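PDB 6OAE: mucin-like protocadherin from Homo sapiens, which probably joins adjacent microvilli through calcium-dependent heterophilic adhesion with CDHR2, the two N-terminal extracellular cadherin repeats forming this fragment. Local coordinates for residues 36-41 with 47-52; 123-128 with 177-182. All coordinates share one frame; numbering follows the deposited sequence. Where two conformers were deposited one is given.

Interaction 1: residues 36-41 with 47-52; sequences VTLGAL and FRIQGN
Strand 36-38, carrying Val36 and Leu38, runs nearly antiparallel (162°) to strand 47-50, which carries Phe47 and Ile49, with their axes 6.9 Å apart at closest approach. No hydrogen bond joins the two backbones directly: these are edge strands of the two facing sheets in the first cadherin repeat, a Greek-key beta sandwich, and side chains fill the interval. Strand 36-38 makes its own backbone bond on the other side, Thr37 to Leu73 of strand 67-76. Ile49, a branched residue well suited to an extended chain, lies in the middle. Its CD1 meets Leu38 CD2 at 3.8 Å, while CG2 turns back to Val36 CG1 at 4.1 Å, the two side chains crossing at about a right angle. Leu38 has CG beside its backbone N (chi1 -74°), which sets CD1 over the start of the opposite strand, 3.3 Å from Phe47 O and 3.7 Å from Phe47 CB. With an alanine at this position, Ile49 CD1 and Phe47 CB would probably lose the methyls packed on them and a gap would open along the sandwich edge. The Phe47 ring itself leads inward to Leu68 and Val88. At the other end Gly51 and Asn52 both adopt positive phi, which these residue types tolerate, and one water accepts from Val36 N (2.9 Å) and donates to Asn52 OD1 (2.6 Å).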
loop_
_atom_site.group_PDB
_atom_site.type_symbol
_atom_site.label_atom_id
_atom_site.label_comp_id
_atom_site.label_asym_id
_atom_site.label_seq_id
_atom_site.Cartn_x
_atom_site.Cartn_y
_atom_site.Cartn_z
ATOM N N VAL A 36 26.381 1.751 27.374
ATOM C CA VAL A 36 25.213 2.228 26.575
ATOM C C VAL A 36 24.149 1.131 26.586
ATOM O O VAL A 36 24.502 -0.030 26.375
ATOM C CB VAL A 36 25.601 2.667 25.149
ATOM C CG1 VAL A 36 26.132 1.515 24.292
ATOM C CG2 VAL A 36 24.441 3.382 24.458
ATOM N N THR A 37 22.905 1.517 26.832
ATOM C CA THR A 37 21.716 0.647 26.872
ATOM C C THR A 37 20.585 1.364 26.149
ATOM O O THR A 37 20.693 2.600 25.984
ATOM C CB THR A 37 21.339 0.321 28.322
ATOM O OG1 THR A 37 20.990 1.550 28.956
ATOM C CG2 THR A 37 22.455 -0.361 29.084
ATOM N N LEU A 38 19.553 0.634 25.732
ATOM C CA LEU A 38 18.349 1.229 25.103
ATOM C C LEU A 38 17.514 1.863 26.211
ATOM O O LEU A 38 17.361 1.208 27.258
ATOM C CB LEU A 38 17.538 0.167 24.341
ATOM C CG LEU A 38 18.147 -0.297 23.020
ATOM C CD1 LEU A 38 17.341 -1.447 22.423
ATOM C CD2 LEU A 38 18.232 0.853 22.019
ATOM N N GLY A 39 17.034 3.087 25.985
ATOM C CA GLY A 39 16.081 3.790 26.860
ATOM C C GLY A 39 14.645 3.464 26.492
ATOM O O GLY A 39 14.407 2.842 25.418
ATOM N N ALA A 40 13.706 3.875 27.343
ATOM C CA ALA A 40 12.268 3.539 27.245
ATOM C C ALA A 40 11.559 4.355 26.159
ATOM O O ALA A 40 10.409 4.015 25.882
ATOM C CB ALA A 40 11.596 3.716 28.584
ATOM N N LEU A 41 12.181 5.385 25.564
ATOM C CA LEU A 41 11.586 6.087 24.385
ATOM C C LEU A 41 11.889 5.308 23.091
ATOM O O LEU A 41 11.323 5.676 22.066
ATOM C CB LEU A 41 12.068 7.541 24.294
ATOM C CG LEU A 41 11.356 8.538 25.223
ATOM C CD1 LEU A 41 11.788 9.969 24.904
ATOM C CD2 LEU A 41 9.835 8.417 25.138
ATOM N N PHE A 47 14.959 -2.959 18.473
ATOM C CA PHE A 47 16.426 -2.820 18.510
ATOM C C PHE A 47 17.033 -3.668 19.607
ATOM O O PHE A 47 16.345 -4.007 20.588
ATOM C CB PHE A 47 16.792 -1.351 18.753
ATOM C CG PHE A 47 16.387 -0.402 17.657
ATOM C CD1 PHE A 47 17.168 -0.270 16.508
ATOM C CD2 PHE A 47 15.229 0.349 17.756
ATOM C CE1 PHE A 47 16.797 0.604 15.499
ATOM C CE2 PHE A 47 14.855 1.220 16.750
ATOM C CZ PHE A 47 15.643 1.354 15.619
ATOM N N ARG A 48 18.323 -3.949 19.468
ATOM C CA ARG A 48 19.158 -4.399 20.598
ATOM C C ARG A 48 20.524 -3.768 20.452
ATOM O O ARG A 48 20.897 -3.359 19.339
ATOM C CB ARG A 48 19.282 -5.920 20.702
ATOM C CG ARG A 48 20.192 -6.574 19.670
ATOM C CD ARG A 48 20.305 -8.083 19.866
ATOM N NE ARG A 48 21.440 -8.555 19.092
ATOM C CZ ARG A 48 21.430 -8.778 17.784
ATOM N NH1 ARG A 48 20.331 -8.604 17.063
ATOM N NH2 ARG A 48 22.534 -9.186 17.192
ATOM N N ILE A 49 21.232 -3.729 21.559
ATOM C CA ILE A 49 22.639 -3.315 21.641
ATOM C C ILE A 49 23.407 -4.497 22.202
ATOM O O ILE A 49 23.015 -5.005 23.269
ATOM C CB ILE A 49 22.786 -2.053 22.496
ATOM C CG1 ILE A 49 21.978 -0.896 21.906
ATOM C CG2 ILE A 49 24.257 -1.714 22.674
ATOM C CD1 ILE A 49 21.919 0.329 22.818
ATOM N N GLN A 50 24.436 -4.907 21.479
ATOM C CA GLN A 50 25.410 -5.953 21.873
ATOM C C GLN A 50 26.781 -5.542 21.362
ATOM O O GLN A 50 26.877 -5.128 20.174
ATOM C CB GLN A 50 25.018 -7.311 21.291
ATOM C CG GLN A 50 24.178 -8.151 22.233
ATOM C CD GLN A 50 24.026 -9.552 21.691
ATOM O OE1 GLN A 50 23.508 -9.757 20.596
ATOM N NE2 GLN A 50 24.494 -10.531 22.451
ATOM N N GLY A 51 27.798 -5.660 22.218
ATOM C CA GLY A 51 29.178 -5.266 21.917
ATOM C C GLY A 51 29.254 -3.837 21.421
ATOM O O GLY A 51 30.038 -3.592 20.512
ATOM N N ASN A 52 28.457 -2.932 21.990
ATOM C CA ASN A 52 28.479 -1.478 21.654
ATOM C C ASN A 52 28.124 -1.277 20.175
ATOM O O ASN A 52 28.668 -0.345 19.535
ATOM C CB ASN A 52 29.821 -0.847 22.066
ATOM C CG ASN A 52 29.963 -0.771 23.569
ATOM O OD1 ASN A 52 28.985 -0.930 24.304
ATOM N ND2 ASN A 52 31.171 -0.522 24.034
HETATM O O HOH W 1 28.187 -0.440 26.740
#

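Interaction 2: residues 123-128 with 177-182; sequences TQLQAE and FWLLVR
Leu179 reaches out from strand 174-182 and lays its CD2 methyl against Leu125, 4.1 Å from Leu125 CB and 4.0 Å from Leu125 O. Its CG stands anti to the backbone N (chi1 -177°), extending the isobutyl group across the interior of the second cadherin repeat toward the short, weakly bonded helix 122-125 and the loop that follows. Two residues further along the strand, Val181 repeats the theme: its CG1 touches Ala127 CB at 3.8 Å. The alternation of an extended strand explains the pairing, since Leu179 and Val181 face the same side, and their partners are likewise spaced two apart. The two backbones draw closer along the way, the CA separation falling from 8.5 Å for Leu125 and Leu179 to 7.3 Å for Ala127 and Val181. At the wider end the long side chain of Leu179 does the spanning and meets Leu125 at its CB and carbonyl O; at the narrower one a single methyl and a compact beta-branched valine suffice. Phe100 touches both Leu179 and Val181, and Leu125 also packs on Leu199 of strand 194-204. Tyr138 touches Val181 and, through its OH, hydrogen-bonds Ala127 N, providing a polar partner for an amide beside the apolar pair. Both segments continue directly into calcium ligands, Asp129 after residues 123-128 and Asp183 after residues 177-182, and the Val181 side chain lies about 9 Å from a bound calcium ion. No hydrogen bond or ion pair crosses between the segments, and only 146 Å² is buried, so the attraction here rests on dispersion and exclusion of water, with shape rather than bond direction setting the fit.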
loop_
_atom_site.group_PDB
_atom_site.type_symbol
_atom_site.label_atom_id
_atom_site.label_comp_id
_atom_site.label_asym_id
_atom_site.label_seq_id
_atom_site.Cartn_x
_atom_site.Cartn_y
_atom_site.Cartn_z
ATOM N N THR A 123 -17.640 4.249 -5.870
ATOM C CA THR A 123 -17.759 3.572 -4.544
ATOM C C THR A 123 -18.173 2.091 -4.680
ATOM O O THR A 123 -17.781 1.277 -3.807
ATOM C CB THR A 123 -18.734 4.337 -3.639
ATOM O OG1 THR A 123 -19.942 4.556 -4.367
ATOM C CG2 THR A 123 -18.175 5.668 -3.177
ATOM N N GLN A 124 -18.937 1.744 -5.703
ATOM C CA GLN A 124 -19.433 0.363 -5.919
ATOM C C GLN A 124 -18.407 -0.473 -6.690
ATOM O O GLN A 124 -18.545 -1.714 -6.630
ATOM C CB GLN A 124 -20.789 0.391 -6.619
ATOM C CG GLN A 124 -21.907 0.875 -5.698
ATOM C CD GLN A 124 -23.262 0.930 -6.355
ATOM O OE1 GLN A 124 -23.553 0.204 -7.316
ATOM N NE2 GLN A 124 -24.128 1.783 -5.819
ATOM N N LEU A 125 -17.429 0.143 -7.383
ATOM C CA LEU A 125 -16.444 -0.624 -8.208
ATOM C C LEU A 125 -15.039 -0.598 -7.622
ATOM O O LEU A 125 -14.311 -1.502 -7.959
ATOM C CB LEU A 125 -16.404 -0.070 -9.641
ATOM C CG LEU A 125 -17.689 -0.241 -10.452
ATOM C CD1 LEU A 125 -17.442 0.048 -11.934
ATOM C CD2 LEU A 125 -18.240 -1.637 -10.299
ATOM N N GLN A 126 -14.680 0.388 -6.816
ATOM C CA GLN A 126 -13.265 0.612 -6.422
ATOM C C GLN A 126 -12.729 -0.587 -5.633
ATOM O O GLN A 126 -13.482 -1.234 -4.866
ATOM C CB GLN A 126 -13.077 1.935 -5.685
ATOM C CG GLN A 126 -13.785 2.022 -4.339
ATOM C CD GLN A 126 -13.823 3.448 -3.846
ATOM O OE1 GLN A 126 -13.257 4.356 -4.459
ATOM N NE2 GLN A 126 -14.494 3.660 -2.721
ATOM N N ALA A 127 -11.458 -0.882 -5.861
ATOM C CA ALA A 127 -10.668 -1.840 -5.071
ATOM C C ALA A 127 -9.961 -1.076 -3.950
ATOM O O ALA A 127 -9.998 0.168 -3.941
ATOM C CB ALA A 127 -9.697 -2.553 -5.978
ATOM N N GLU A 128 -9.330 -1.818 -3.046
ATOM C CA GLU A 128 -8.501 -1.257 -1.953
ATOM C C GLU A 128 -7.171 -2.005 -1.934
ATOM O O GLU A 128 -7.179 -3.242 -2.133
ATOM C CB GLU A 128 -9.180 -1.364 -0.589
ATOM C CG GLU A 128 -8.547 -0.457 0.450
ATOM C CD GLU A 128 -9.405 -0.298 1.691
ATOM O OE1 GLU A 128 -10.548 -0.826 1.686
ATOM O OE2 GLU A 128 -8.943 0.341 2.648
ATOM N N PHE A 177 -18.826 -7.802 -18.346
ATOM C CA PHE A 177 -17.471 -7.223 -18.408
ATOM C C PHE A 177 -16.563 -7.889 -17.388
ATOM O O PHE A 177 -17.047 -8.292 -16.324
ATOM C CB PHE A 177 -17.497 -5.741 -18.063
ATOM C CG PHE A 177 -18.256 -4.889 -19.038
ATOM C CD1 PHE A 177 -17.665 -4.478 -20.214
ATOM C CD2 PHE A 177 -19.548 -4.487 -18.762
ATOM C CE1 PHE A 177 -18.358 -3.672 -21.110
ATOM C CE2 PHE A 177 -20.248 -3.698 -19.666
ATOM C CZ PHE A 177 -19.648 -3.290 -20.841
ATOM N N TRP A 178 -15.294 -7.989 -17.749
ATOM C CA TRP A 178 -14.175 -8.184 -16.803
ATOM C C TRP A 178 -13.746 -6.786 -16.361
ATOM O O TRP A 178 -13.516 -5.920 -17.248
ATOM C CB TRP A 178 -12.998 -8.922 -17.428
ATOM C CG TRP A 178 -13.171 -10.400 -17.528
ATOM C CD1 TRP A 178 -13.252 -11.289 -16.494
ATOM C CD2 TRP A 178 -13.246 -11.172 -18.742
ATOM N NE1 TRP A 178 -13.390 -12.564 -16.982
ATOM C CE2 TRP A 178 -13.387 -12.525 -18.357
ATOM C CE3 TRP A 178 -13.215 -10.853 -20.110
ATOM C CZ2 TRP A 178 -13.498 -13.556 -19.300
ATOM C CZ3 TRP A 178 -13.327 -11.871 -21.037
ATOM C CH2 TRP A 178 -13.467 -13.206 -20.637
ATOM N N LEU A 179 -13.680 -6.575 -15.065
ATOM C CA LEU A 179 -13.096 -5.365 -14.460
ATOM C C LEU A 179 -11.741 -5.765 -13.887
ATOM O O LEU A 179 -11.720 -6.647 -13.017
ATOM C CB LEU A 179 -14.035 -4.834 -13.380
ATOM C CG LEU A 179 -13.587 -3.533 -12.720
ATOM C CD1 LEU A 179 -13.472 -2.390 -13.716
ATOM C CD2 LEU A 179 -14.537 -3.182 -11.612
ATOM N N LEU A 180 -10.668 -5.160 -14.386
ATOM C CA LEU A 180 -9.288 -5.412 -13.908
ATOM C C LEU A 180 -8.830 -4.209 -13.116
ATOM O O LEU A 180 -9.176 -3.079 -13.489
ATOM C CB LEU A 180 -8.331 -5.617 -15.081
ATOM C CG LEU A 180 -8.784 -6.597 -16.154
ATOM C CD1 LEU A 180 -7.719 -6.707 -17.236
ATOM C CD2 LEU A 180 -9.082 -7.953 -15.556
ATOM N N VAL A 181 -8.038 -4.437 -12.082
ATOM C CA VAL A 181 -7.368 -3.315 -11.391
ATOM C C VAL A 181 -5.910 -3.721 -11.228
ATOM O O VAL A 181 -5.669 -4.914 -10.962
ATOM C CB VAL A 181 -8.046 -2.962 -10.053
ATOM C CG1 VAL A 181 -7.988 -4.109 -9.039
ATOM C CG2 VAL A 181 -7.466 -1.686 -9.475
ATOM N N ARG A 182 -4.992 -2.778 -11.404
ATOM C CA ARG A 182 -3.556 -2.994 -11.099
ATOM C C ARG A 182 -3.095 -1.807 -10.259
ATOM O O ARG A 182 -3.758 -0.734 -10.318
ATOM C CB ARG A 182 -2.730 -3.220 -12.374
ATOM C CG ARG A 182 -2.718 -2.044 -13.329
ATOM C CD ARG A 182 -1.735 -2.130 -14.491
ATOM N NE ARG A 182 -1.774 -0.860 -15.215
ATOM C CZ ARG A 182 -2.639 -0.532 -16.185
ATOM N NH1 ARG A 182 -3.569 -1.376 -16.610
ATOM N NH2 ARG A 182 -2.561 0.661 -16.745
#

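How the interactions relate
Along the chain the contacts come in series, interaction 1 in the first cadherin repeat and interaction 2 in the second. Their centres lie 47 Å apart and their nearest atoms about 28 Å, on opposite sides of the chain's centre, and they share no strand or sheet. Interaction 1 joins edge strands of two facing sheets; interaction 2 packs a strand of its sheet against a short helix and the loop after it. Between them sit three calcium ions, held by residues of both repeats, including Glu17, Asp95, Asp131 and Asp183. Each contact stays within its own repeat, interaction 1 partly buried at the sandwich edge and interaction 2 buried, whereas the ions, as in other cadherins, probably stiffen the junction for adhesion.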